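Local structure of nitrite reductase (Hyphomicrobium denitrificans, 2DV6) at residues Ala89-Gly93 against Lys94-Ser98. The protein probably catalyses the reduction of nitrite to nitric oxide, a step of denitrification, using bound copper and electrons from cytochrome c. Numbering follows the deposited sequence.
Sequences AIVNG and KNASS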
loop_
_atom_site.group_PDB
_atom_site.type_symbol
_atom_site.label_atom_id
_atom_site.label_comp_id
_atom_site.label_asym_id
_atom_site.label_seq_id
_atom_site.Cartn_x
_atom_site.Cartn_y
_atom_site.Cartn_z
ATOM N N ALA A 89 11.384 6.576 29.256
ATOM C CA ALA A 89 12.325 5.543 28.969
ATOM C C ALA A 89 12.728 5.700 27.481
ATOM O O ALA A 89 12.022 6.352 26.683
ATOM C CB ALA A 89 11.684 4.162 29.240
ATOM N N ILE A 90 13.862 5.114 27.128
ATOM C CA ILE A 90 14.266 4.998 25.738
ATOM C C ILE A 90 13.401 3.976 25.007
ATOM O O ILE A 90 13.084 2.878 25.487
ATOM C CB ILE A 90 15.790 4.651 25.584
ATOM C CG1 ILE A 90 16.632 5.831 26.095
ATOM C CG2 ILE A 90 16.152 4.390 24.114
ATOM C CD1 ILE A 90 18.139 5.504 26.386
ATOM N N VAL A 91 13.088 4.361 23.788
ATOM C CA VAL A 91 12.175 3.664 22.945
ATOM C C VAL A 91 12.939 3.314 21.661
ATOM O O VAL A 91 13.491 4.168 21.001
ATOM C CB VAL A 91 10.986 4.661 22.867
ATOM C CG1 VAL A 91 10.916 5.571 21.632
ATOM C CG2 VAL A 91 9.755 4.116 23.450
ATOM N N ASN A 92 12.977 2.038 21.310
ATOM C CA ASN A 92 13.909 1.544 20.295
ATOM C C ASN A 92 13.295 1.315 18.915
ATOM O O ASN A 92 13.770 1.881 17.927
ATOM C CB ASN A 92 14.607 0.296 20.817
ATOM C CG ASN A 92 15.551 0.623 21.974
ATOM O OD1 ASN A 92 16.523 1.337 21.783
ATOM N ND2 ASN A 92 15.228 0.158 23.181
ATOM N N GLY A 93 12.249 0.508 18.826
ATOM C CA GLY A 93 11.715 0.222 17.497
ATOM C C GLY A 93 10.440 0.992 17.216
ATOM O O GLY A 93 9.828 1.564 18.114
ATOM N N LYS A 94 10.044 0.994 15.951
ATOM C CA LYS A 94 8.781 1.569 15.528
ATOM C C LYS A 94 7.650 1.087 16.441
ATOM O O LYS A 94 7.529 -0.117 16.679
ATOM C CB LYS A 94 8.546 1.145 14.079
ATOM C CG LYS A 94 7.224 1.569 13.532
ATOM C CD LYS A 94 7.371 2.023 12.061
ATOM C CE LYS A 94 6.052 2.674 11.581
ATOM N NZ LYS A 94 6.277 3.694 10.484
ATOM N N ASN A 95 6.837 2.031 16.953
ATOM C CA ASN A 95 5.683 1.749 17.823
ATOM C C ASN A 95 6.060 1.597 19.300
ATOM O O ASN A 95 5.173 1.715 20.172
ATOM C CB ASN A 95 4.811 0.531 17.391
ATOM C CG ASN A 95 4.204 0.671 15.975
ATOM O OD1 ASN A 95 4.080 1.751 15.436
ATOM N ND2 ASN A 95 3.792 -0.454 15.402
ATOM N N ALA A 96 7.336 1.327 19.590
ATOM C CA ALA A 96 7.823 1.289 21.003
ATOM C C ALA A 96 7.432 2.593 21.704
ATOM O O ALA A 96 7.495 3.691 21.107
ATOM C CB ALA A 96 9.343 1.076 21.066
ATOM N N SER A 97 6.955 2.484 22.939
ATOM C CA SER A 97 6.336 3.639 23.556
ATOM C C SER A 97 6.791 3.772 24.992
ATOM O O SER A 97 7.136 2.783 25.625
ATOM C CB SER A 97 4.812 3.509 23.539
ATOM O OG SER A 97 4.322 3.288 22.237
ATOM N N SER A 98 6.798 5.006 25.490
ATOM C CA SER A 98 7.052 5.223 26.878
ATOM C C SER A 98 6.219 6.400 27.279
ATOM O O SER A 98 6.117 7.424 26.574
ATOM C CB SER A 98 8.521 5.552 27.177
ATOM O OG SER A 98 8.638 5.901 28.568
#
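A type II beta turn from Gly-93 to Ala-96 doubles the chain back on itself, with Lys-94 and Asn-95 at its corners, so that Ala-89 to Gly-93 and Lys-94 to Ser-98 run almost oppositely. Ala-96 N closes the turn on Gly-93 O at 2.9 Å. Asn-95 takes the positive phi, 84°, expected at the third position of such a turn. Just beyond it, Ser-97 OG donates to Asn-95 O at 2.7 Å.

The loop illustrates how a cupredoxin domain leads from the sheet whose connecting loops supply the copper ligands to the facing one: it follows strand 86-87 and delivers the chain into strand 97-103, which pairs antiparallel with strand 64-70. Between the two arms Val-91 points inward, its CG2 pressed against the peptide link after Ala-96, 3.3 Å from Ser-97 N, and 3.9 Å from the methyl CB of Ala-96. The side chain of this valine also lies about 4 Å from that of His-77, a ligand of the domain's copper.

At the open end Ser-98 holds its hydroxyl anti to the backbone N (chi1 173°), which carries OG to the amide of Ala-89; that N-H donates to it at 2.9 Å, with a bent angle of 146°. An alanine at Ser-98 is likely to leave the Ala-89 N-H without this acceptor and the start of the loop less firmly tied to the strand. Glu-312 of a neighbouring subunit accepts hydrogen bonds from the backbone N atoms of Asn-92 and Gly-93.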